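Local coordinates for NURA (PDB 2YGK), which is a manganese-dependent nuclease that probably acts with the HerA helicase to resect DNA ends in archaeal double-strand break repair, at residues L185-I190 / P246-L251; E225-S230 / I286-S291; S230-K235 / E255-Y260. All coordinates share one frame; numbering follows the deposited sequence.

Contact 1: residues L185-I190 / P246-L251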
loop_
_atom_site.group_PDB
_atom_site.type_symbol
_atom_site.label_atom_id
_atom_site.label_comp_id
_atom_site.label_asym_id
_atom_site.label_seq_id
_atom_site.Cartn_x
_atom_site.Cartn_y
_atom_site.Cartn_z
ATOM N N LEU A 185 -2.690 25.033 -0.549
ATOM C CA LEU A 185 -4.073 24.921 -1.018
ATOM C C LEU A 185 -5.134 24.802 0.087
ATOM O O LEU A 185 -6.204 25.419 0.004
ATOM C CB LEU A 185 -4.180 23.745 -1.981
ATOM C CG LEU A 185 -3.503 24.046 -3.303
ATOM C CD1 LEU A 185 -3.451 22.788 -4.143
ATOM C CD2 LEU A 185 -4.212 25.186 -4.055
ATOM N N VAL A 186 -4.879 23.982 1.103
ATOM C CA VAL A 186 -5.799 23.938 2.261
ATOM C C VAL A 186 -5.877 25.327 2.837
ATOM O O VAL A 186 -6.953 25.806 3.148
ATOM C CB VAL A 186 -5.317 22.999 3.366
ATOM C CG1 VAL A 186 -6.075 23.234 4.642
ATOM C CG2 VAL A 186 -5.449 21.549 2.909
ATOM N N SER A 187 -4.728 25.977 2.961
ATOM C CA SER A 187 -4.688 27.287 3.611
ATOM C C SER A 187 -5.532 28.341 2.918
ATOM O O SER A 187 -6.108 29.189 3.585
ATOM C CB SER A 187 -3.255 27.799 3.719
ATOM O OG SER A 187 -2.540 26.955 4.589
ATOM N N LYS A 188 -5.597 28.293 1.591
ATOM C CA LYS A 188 -6.432 29.219 0.848
ATOM C C LYS A 188 -7.903 28.908 1.093
ATOM O O LYS A 188 -8.711 29.808 1.273
ATOM C CB LYS A 188 -6.102 29.188 -0.643
ATOM C CG LYS A 188 -4.659 29.655 -0.924
ATOM C CD LYS A 188 -4.565 30.799 -1.963
ATOM C CE LYS A 188 -5.169 32.129 -1.457
ATOM N NZ LYS A 188 -4.202 32.984 -0.695
ATOM N N ILE A 189 -8.230 27.618 1.122
ATOM C CA ILE A 189 -9.601 27.171 1.319
ATOM C C ILE A 189 -10.144 27.639 2.684
ATOM O O ILE A 189 -11.226 28.177 2.771
ATOM C CB ILE A 189 -9.697 25.665 1.161
ATOM C CG1 ILE A 189 -9.390 25.281 -0.289
ATOM C CG2 ILE A 189 -11.076 25.174 1.522
ATOM C CD1 ILE A 189 -9.080 23.770 -0.496
ATOM N N ILE A 190 -9.340 27.454 3.715
ATOM C CA ILE A 190 -9.670 27.861 5.057
ATOM C C ILE A 190 -9.913 29.340 5.132
ATOM O O ILE A 190 -10.882 29.777 5.730
ATOM C CB ILE A 190 -8.555 27.537 6.060
ATOM C CG1 ILE A 190 -8.297 26.031 6.116
ATOM C CG2 ILE A 190 -8.943 28.019 7.457
ATOM C CD1 ILE A 190 -9.533 25.216 6.454
ATOM N N PRO A 246 4.997 31.609 4.574
ATOM C CA PRO A 246 4.076 32.506 3.891
ATOM C C PRO A 246 2.631 32.391 4.435
ATOM O O PRO A 246 2.386 32.820 5.561
ATOM C CB PRO A 246 4.210 32.065 2.434
ATOM C CG PRO A 246 4.456 30.616 2.534
ATOM C CD PRO A 246 5.312 30.426 3.758
ATOM N N GLU A 247 1.699 31.828 3.656
ATOM C CA GLU A 247 0.289 31.649 4.073
ATOM C C GLU A 247 0.098 30.397 4.917
ATOM O O GLU A 247 -0.717 30.381 5.831
ATOM C CB GLU A 247 -0.629 31.519 2.854
ATOM C CG GLU A 247 -0.593 32.696 1.878
ATOM C CD GLU A 247 -1.742 33.687 2.052
ATOM O OE1 GLU A 247 -2.661 33.441 2.874
ATOM O OE2 GLU A 247 -1.717 34.722 1.345
ATOM N N ILE A 248 0.835 29.341 4.583
ATOM C CA ILE A 248 0.813 28.101 5.345
ATOM C C ILE A 248 1.046 28.382 6.816
ATOM O O ILE A 248 0.342 27.846 7.668
ATOM C CB ILE A 248 1.889 27.121 4.860
ATOM C CG1 ILE A 248 1.483 26.524 3.515
ATOM C CG2 ILE A 248 2.104 26.005 5.874
ATOM C CD1 ILE A 248 2.601 25.778 2.819
ATOM N N GLU A 249 2.031 29.228 7.116
ATOM C CA GLU A 249 2.266 29.641 8.497
ATOM C C GLU A 249 0.981 30.140 9.159
ATOM O O GLU A 249 0.778 29.846 10.323
ATOM C CB GLU A 249 3.409 30.662 8.588
ATOM C CG GLU A 249 4.796 30.006 8.486
ATOM C CD GLU A 249 5.716 30.679 7.474
ATOM O OE1 GLU A 249 5.657 31.923 7.353
ATOM O OE2 GLU A 249 6.498 29.967 6.795
ATOM N N VAL A 250 0.091 30.812 8.414
ATOM C CA VAL A 250 -1.235 31.226 8.951
ATOM C C VAL A 250 -2.197 30.037 9.277
ATOM O O VAL A 250 -3.301 30.221 9.771
ATOM C CB VAL A 250 -1.949 32.302 8.065
ATOM C CG1 VAL A 250 -3.229 32.821 8.743
ATOM C CG2 VAL A 250 -1.029 33.483 7.791
ATOM N N LEU A 251 -1.748 28.820 9.012
ATOM C CA LEU A 251 -2.481 27.604 9.316
ATOM C C LEU A 251 -1.939 26.909 10.560
ATOM O O LEU A 251 -2.493 25.916 11.005
ATOM C CB LEU A 251 -2.339 26.676 8.120
ATOM C CG LEU A 251 -3.201 25.440 8.013
ATOM C CD1 LEU A 251 -4.678 25.822 8.029
ATOM C CD2 LEU A 251 -2.794 24.725 6.740
#
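Val186 makes the first touch from the helix side: its CG1, anti to the backbone N (chi1 166°), meets CD2 of Leu251 at 4.2 Å, the two side chains crossing at about a right angle. A compact, wholly apolar residue suits a buried position flanked by a leucine methyl. The side chain of Ser187 sets out toward 246-251 where the backbones come nearest, its CA 5.8 Å from CA of Ile248. The hydroxyl is turned beside its own backbone N (chi1 -66°) and is hydrogen-bonded to O of Gln183, one turn earlier in the helix. Satisfied there, the buried OG offers only packing across the contact, lying 3.1 Å from CD2 of Leu251 and 3.6 Å from CA of Ile248. A small side chain fits such a close approach of helix and loop.

Lys188 starts out alongside the loop, then bends at every torsion after the first. Its NZ ends 3.7 Å from OE2 of Glu247, a long salt bridge, while its stronger partner is Glu191 of the same helix. Because Glu191 and Glu247 bring like charges together, the lysine would probably ease their repulsion. Ile190 closes the walk with CG1 at 4.1 Å from CD1 of Leu251, again at about a right angle, so Leu251 sets one methyl against each of two helix turns.

Ile248 also packs on Leu180 and Phe184, whereas Leu185 and Ile189 face helix 104-123. This is plain packing in which helix 171-193 of the RNase H-like NurA domain lies between another helix and the connection joining two strands of the sheet.

Contact 2: residues E225-S230 / I286-S291; sequences EKRGFS and IMDRLS
Arg227, the loop residue just before strand 228-236, reaches to helix 280-291, tip to tip with Met287. Its CB is directed toward the helix, and CG, anti to the backbone N (chi1 172°), touches CE of the selenomethionine at Met287 at 3.7 Å. The chain runs extended to NE, which donates to O of Leu263. At CZ the guanidinium carries this CE over the centre of one face, 4.0 Å above the plane. NH1 turns to O of Tyr42. NH2 makes two nearly straight bonds in the guanidinium plane: to OG of Ser291 at 2.9 Å and to OD1 of Asp288 at 3.1 Å, the second a salt bridge using the anti lone pair of OD1. The carboxylate and guanidinium planes are 7° apart, and OD2 of Asp288 is held by the hydroxyl of Tyr42. Ser291 OG donates to O of Met287 at 3.0 Å, which fixes the hydroxyl as an acceptor for the arginine. Arginine suits a buried site where several oxygens converge, since its N-H groups fan out in one plane.

CE of Met287 lies 3.4 Å from O of Gly228, and SE sits 4.9 Å from the centroid of the Phe229 ring, an oblique Met-aromatic contact. The Arg227-Asp288 salt bridge and the Met-aromatic contact join a helix of this alpha/beta fold to a strand next to edge strand 39-41 of the mixed sheet.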
loop_
_atom_site.group_PDB
_atom_site.type_symbol
_atom_site.label_atom_id
_atom_site.label_comp_id
_atom_site.label_asym_id
_atom_site.label_seq_id
_atom_site.Cartn_x
_atom_site.Cartn_y
_atom_site.Cartn_z
ATOM N N GLU A 225 -26.784 3.332 18.747
ATOM C CA GLU A 225 -27.556 2.986 17.554
ATOM C C GLU A 225 -28.185 4.198 16.917
ATOM O O GLU A 225 -28.251 4.271 15.694
ATOM C CB GLU A 225 -28.662 1.961 17.874
ATOM C CG GLU A 225 -29.292 1.219 16.632
ATOM C CD GLU A 225 -30.687 1.755 16.171
ATOM O OE1 GLU A 225 -31.624 1.814 16.998
ATOM O OE2 GLU A 225 -30.858 2.087 14.966
ATOM N N LYS A 226 -28.657 5.132 17.745
ATOM C CA LYS A 226 -29.556 6.180 17.281
ATOM C C LYS A 226 -28.812 7.358 16.640
ATOM O O LYS A 226 -27.641 7.650 16.950
ATOM C CB LYS A 226 -30.443 6.674 18.417
ATOM C CG LYS A 226 -31.570 5.719 18.824
ATOM C CD LYS A 226 -32.833 6.065 18.069
ATOM C CE LYS A 226 -33.940 5.005 18.174
ATOM N NZ LYS A 226 -35.308 5.597 17.778
ATOM N N ARG A 227 -29.500 8.030 15.722
ATOM C CA ARG A 227 -28.981 9.254 15.111
ATOM C C ARG A 227 -28.515 10.264 16.176
ATOM O O ARG A 227 -29.210 10.506 17.151
ATOM C CB ARG A 227 -30.066 9.868 14.235
ATOM C CG ARG A 227 -29.758 11.247 13.662
ATOM C CD ARG A 227 -30.988 11.769 12.889
ATOM N NE ARG A 227 -30.698 12.876 11.967
ATOM C CZ ARG A 227 -30.949 14.164 12.214
ATOM N NH1 ARG A 227 -31.446 14.557 13.381
ATOM N NH2 ARG A 227 -30.683 15.084 11.289
ATOM N N GLY A 228 -27.340 10.841 15.980
ATOM C CA GLY A 228 -26.793 11.759 16.952
ATOM C C GLY A 228 -25.385 12.293 16.708
ATOM O O GLY A 228 -24.889 12.321 15.604
ATOM N N PHE A 229 -24.762 12.763 17.778
ATOM C CA PHE A 229 -23.481 13.413 17.699
ATOM C C PHE A 229 -22.730 13.290 18.976
ATOM O O PHE A 229 -23.292 13.084 20.022
ATOM C CB PHE A 229 -23.637 14.880 17.328
ATOM C CG PHE A 229 -24.357 15.678 18.332
ATOM C CD1 PHE A 229 -25.754 15.708 18.348
ATOM C CD2 PHE A 229 -23.666 16.419 19.271
ATOM C CE1 PHE A 229 -26.447 16.475 19.303
ATOM C CE2 PHE A 229 -24.345 17.182 20.230
ATOM C CZ PHE A 229 -25.730 17.211 20.243
ATOM N N SER A 230 -21.422 13.392 18.891
ATOM C CA SER A 230 -20.593 13.165 20.062
ATOM C C SER A 230 -20.239 14.458 20.735
ATOM O O SER A 230 -20.374 15.530 20.160
ATOM C CB SER A 230 -19.288 12.544 19.609
ATOM O OG SER A 230 -18.498 13.506 18.936
ATOM N N ILE A 286 -26.020 21.421 11.196
ATOM C CA ILE A 286 -25.222 20.751 10.173
ATOM C C ILE A 286 -25.739 19.328 9.922
ATOM O O ILE A 286 -25.741 18.866 8.783
ATOM C CB ILE A 286 -23.714 20.692 10.540
ATOM C CG1 ILE A 286 -23.055 22.073 10.397
ATOM C CG2 ILE A 286 -22.957 19.684 9.665
ATOM C CD1 ILE A 286 -21.634 22.100 10.985
HETATM N N MSE A 287 -26.166 18.636 10.975
HETATM C CA MSE A 287 -26.749 17.322 10.800
HETATM C C MSE A 287 -28.036 17.398 9.985
HETATM O O MSE A 287 -28.261 16.617 9.085
HETATM C CB MSE A 287 -27.064 16.707 12.162
HETATM C CG MSE A 287 -25.838 16.285 12.910
HETATM SE SE MSE A 287 -26.243 15.494 14.616
HETATM C CE MSE A 287 -27.407 14.013 14.158
ATOM N N ASP A 288 -28.891 18.345 10.341
ATOM C CA ASP A 288 -30.230 18.466 9.756
ATOM C C ASP A 288 -30.133 18.744 8.287
ATOM O O ASP A 288 -30.797 18.102 7.485
ATOM C CB ASP A 288 -31.000 19.578 10.453
ATOM C CG ASP A 288 -31.595 19.139 11.784
ATOM O OD1 ASP A 288 -31.494 17.923 12.088
ATOM O OD2 ASP A 288 -32.154 20.007 12.524
ATOM N N ARG A 289 -29.262 19.682 7.939
ATOM C CA ARG A 289 -28.950 20.009 6.544
ATOM C C ARG A 289 -28.260 18.882 5.760
ATOM O O ARG A 289 -28.602 18.618 4.604
ATOM C CB ARG A 289 -28.099 21.284 6.506
ATOM C CG ARG A 289 -28.833 22.505 7.017
ATOM C CD ARG A 289 -27.869 23.547 7.459
ATOM N NE ARG A 289 -28.523 24.824 7.757
ATOM C CZ ARG A 289 -27.914 25.875 8.309
ATOM N NH1 ARG A 289 -26.634 25.830 8.668
ATOM N NH2 ARG A 289 -28.594 26.985 8.524
ATOM N N LEU A 290 -27.287 18.219 6.369
ATOM C CA LEU A 290 -26.680 17.048 5.709
ATOM C C LEU A 290 -27.675 15.909 5.494
ATOM O O LEU A 290 -27.612 15.234 4.461
ATOM C CB LEU A 290 -25.533 16.478 6.503
ATOM C CG LEU A 290 -24.253 17.271 6.480
ATOM C CD1 LEU A 290 -23.352 16.775 7.595
ATOM C CD2 LEU A 290 -23.651 17.145 5.080
ATOM N N SER A 291 -28.568 15.685 6.465
ATOM C CA SER A 291 -29.563 14.628 6.344
ATOM C C SER A 291 -30.413 14.810 5.069
ATOM O O SER A 291 -30.851 13.842 4.459
ATOM C CB SER A 291 -30.447 14.533 7.614
ATOM O OG SER A 291 -29.735 14.047 8.780
#

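Contact 3: residues S230-K235 / E255-Y260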
loop_
_atom_site.group_PDB
_atom_site.type_symbol
_atom_site.label_atom_id
_atom_site.label_comp_id
_atom_site.label_asym_id
_atom_site.label_seq_id
_atom_site.Cartn_x
_atom_site.Cartn_y
_atom_site.Cartn_z
ATOM N N SER A 230 -21.422 13.392 18.891
ATOM C CA SER A 230 -20.593 13.165 20.062
ATOM C C SER A 230 -20.239 14.458 20.735
ATOM O O SER A 230 -20.374 15.530 20.160
ATOM C CB SER A 230 -19.288 12.544 19.609
ATOM O OG SER A 230 -18.498 13.506 18.936
ATOM N N LYS A 231 -19.701 14.348 21.937
ATOM C CA LYS A 231 -18.928 15.424 22.498
ATOM C C LYS A 231 -17.995 16.005 21.414
ATOM O O LYS A 231 -17.423 15.276 20.585
ATOM C CB LYS A 231 -18.130 14.918 23.683
ATOM C CG LYS A 231 -17.097 15.899 24.186
ATOM C CD LYS A 231 -16.714 15.642 25.652
ATOM C CE LYS A 231 -16.141 16.918 26.287
ATOM N NZ LYS A 231 -15.147 16.688 27.368
ATOM N N LEU A 232 -17.880 17.329 21.439
ATOM C CA LEU A 232 -17.069 18.094 20.518
ATOM C C LEU A 232 -15.674 18.100 21.038
ATOM O O LEU A 232 -15.466 18.201 22.216
ATOM C CB LEU A 232 -17.586 19.532 20.394
ATOM C CG LEU A 232 -18.828 19.660 19.491
ATOM C CD1 LEU A 232 -19.930 18.623 19.829
ATOM C CD2 LEU A 232 -19.431 21.081 19.560
ATOM N N ILE A 233 -14.723 17.961 20.134
ATOM C CA ILE A 233 -13.329 17.906 20.461
ATOM C C ILE A 233 -12.718 19.082 19.756
ATOM O O ILE A 233 -13.052 19.342 18.596
ATOM C CB ILE A 233 -12.667 16.650 19.894
ATOM C CG1 ILE A 233 -13.465 15.394 20.247
ATOM C CG2 ILE A 233 -11.240 16.546 20.367
ATOM C CD1 ILE A 233 -12.785 14.102 19.799
ATOM N N ILE A 234 -11.828 19.784 20.454
ATOM C CA ILE A 234 -11.159 20.959 19.931
ATOM C C ILE A 234 -9.693 20.602 19.811
ATOM O O ILE A 234 -9.060 20.229 20.786
ATOM C CB ILE A 234 -11.441 22.190 20.832
ATOM C CG1 ILE A 234 -12.944 22.498 20.800
ATOM C CG2 ILE A 234 -10.674 23.418 20.368
ATOM C CD1 ILE A 234 -13.423 23.359 21.909
ATOM N N LYS A 235 -9.183 20.671 18.588
ATOM C CA LYS A 235 -7.864 20.150 18.229
ATOM C C LYS A 235 -6.999 21.251 17.635
ATOM O O LYS A 235 -7.507 22.308 17.274
ATOM C CB LYS A 235 -8.024 19.052 17.179
ATOM C CG LYS A 235 -8.834 17.853 17.654
ATOM C CD LYS A 235 -8.755 16.687 16.682
ATOM C CE LYS A 235 -7.373 16.051 16.623
ATOM N NZ LYS A 235 -6.926 15.553 17.951
ATOM N N GLU A 255 -7.092 26.226 15.017
ATOM C CA GLU A 255 -7.754 25.305 15.903
ATOM C C GLU A 255 -9.039 24.902 15.201
ATOM O O GLU A 255 -9.781 25.754 14.694
ATOM C CB GLU A 255 -8.055 25.954 17.261
ATOM C CG GLU A 255 -6.856 25.960 18.216
ATOM C CD GLU A 255 -7.256 26.186 19.680
ATOM O OE1 GLU A 255 -7.992 27.165 19.991
ATOM O OE2 GLU A 255 -6.819 25.371 20.522
ATOM N N TYR A 256 -9.299 23.601 15.167
ATOM C CA TYR A 256 -10.512 23.106 14.564
ATOM C C TYR A 256 -11.293 22.238 15.518
ATOM O O TYR A 256 -10.807 21.866 16.582
ATOM C CB TYR A 256 -10.220 22.388 13.248
ATOM C CG TYR A 256 -9.429 21.117 13.333
ATOM C CD1 TYR A 256 -8.059 21.138 13.533
ATOM C CD2 TYR A 256 -10.042 19.895 13.144
ATOM C CE1 TYR A 256 -7.315 19.950 13.587
ATOM C CE2 TYR A 256 -9.336 18.715 13.190
ATOM C CZ TYR A 256 -7.969 18.737 13.413
ATOM O OH TYR A 256 -7.276 17.548 13.443
ATOM N N THR A 257 -12.531 21.952 15.133
ATOM C CA THR A 257 -13.409 21.130 15.930
ATOM C C THR A 257 -13.693 19.818 15.205
ATOM O O THR A 257 -13.943 19.814 14.000
ATOM C CB THR A 257 -14.726 21.840 16.205
ATOM O OG1 THR A 257 -14.467 23.084 16.849
ATOM C CG2 THR A 257 -15.591 21.011 17.116
ATOM N N THR A 258 -13.652 18.719 15.960
ATOM C CA THR A 258 -14.097 17.448 15.468
ATOM C C THR A 258 -15.338 17.032 16.251
ATOM O O THR A 258 -15.444 17.272 17.447
ATOM C CB THR A 258 -12.975 16.393 15.575
ATOM O OG1 THR A 258 -11.816 16.842 14.839
ATOM C CG2 THR A 258 -13.420 15.070 14.986
ATOM N N PHE A 259 -16.307 16.458 15.555
ATOM C CA PHE A 259 -17.320 15.635 16.209
ATOM C C PHE A 259 -17.604 14.434 15.332
ATOM O O PHE A 259 -17.269 14.438 14.151
ATOM C CB PHE A 259 -18.603 16.416 16.483
ATOM C CG PHE A 259 -19.282 16.946 15.258
ATOM C CD1 PHE A 259 -18.921 18.161 14.721
ATOM C CD2 PHE A 259 -20.305 16.257 14.667
ATOM C CE1 PHE A 259 -19.559 18.667 13.553
ATOM C CE2 PHE A 259 -20.952 16.764 13.513
ATOM C CZ PHE A 259 -20.564 17.956 12.962
ATOM N N TYR A 260 -18.228 13.421 15.927
ATOM C CA TYR A 260 -18.716 12.247 15.235
ATOM C C TYR A 260 -20.204 12.312 15.183
ATOM O O TYR A 260 -20.851 12.689 16.144
ATOM C CB TYR A 260 -18.314 11.034 15.991
ATOM C CG TYR A 260 -16.842 10.830 15.965
ATOM C CD1 TYR A 260 -16.214 10.186 14.864
ATOM C CD2 TYR A 260 -16.047 11.259 17.011
ATOM C CE1 TYR A 260 -14.854 9.972 14.840
ATOM C CE2 TYR A 260 -14.655 11.027 17.000
ATOM C CZ TYR A 260 -14.071 10.398 15.900
ATOM O OH TYR A 260 -12.704 10.170 15.883
#
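Lys235 and Tyr256 cross obliquely on one side of the sheet, CB of the lysine over the tyrosine ring, 3.7 Å above its plane and offset toward the rim, a CH-pi contact. CE of Lys235 passes 3.5 Å from the Tyr256 OH and its CD 3.6 Å from OG1 of Thr258, which is hydrogen-bonded to Asp273, before NZ leaves for a salt bridge with Asp208. Lysine suits this place because its methylenes can run from the ring face past the hydroxyl while the charge goes beyond it.

Ile233 and Thr258 share that face as a hydrogen-bonded antiparallel pair; Ile234 and Thr257, a non-hydrogen-bonded pair, point to the other. Such beta-branched residues favour extended backbone. Leu232 packs on Phe259, its CD1 4.2 Å from CB of the phenylalanine.

Just before the break in strand 228-236, OG of Ser230, in the crowded position between backbone N and carbonyl carbon (chi1 72°), lies at the edge of the Tyr260 ring and accepts the Tyr260 N-H at 3.0 Å and 175°. The same OG donates to O of Lys231 at 2.6 Å, and Ser230 N bonds to Tyr260 O at 2.9 Å. An alanine here would probably leave the Tyr260 N-H without its acceptor and the Lys231 carbonyl without this donor, freeing the irregular turn to shift.

The chemistry implies that regular backbone pairing holds 233-235 to its neighbour, while near the break a side-chain hydroxyl apparently takes the place of the Ser230 carbonyl, whose O lies 5.2 Å from Tyr260 N.

Overall arrangement
All three contacts lie within the NurA domain. Contacts 2 and 3 have centres about 15 Å apart; they share Ser230 and strand 228-236, and CB of Phe229 touches O of Tyr260 at 3.7 Å. Contact 3 pairs this strand with 255-262 in the mixed sheet, while contact 2 fastens its start to helix 280-291. Along the chain both segments of contact 3 fall between those of contact 2, meeting at Ser230, whereas those of contact 1 alternate with both. Contact 1 stands apart, its centre about 20 Å from that of contact 3 and 29 Å from that of contact 2. Yet 246-251 belongs to the connection between the paired strands, which is thus carried across to helix 171-193.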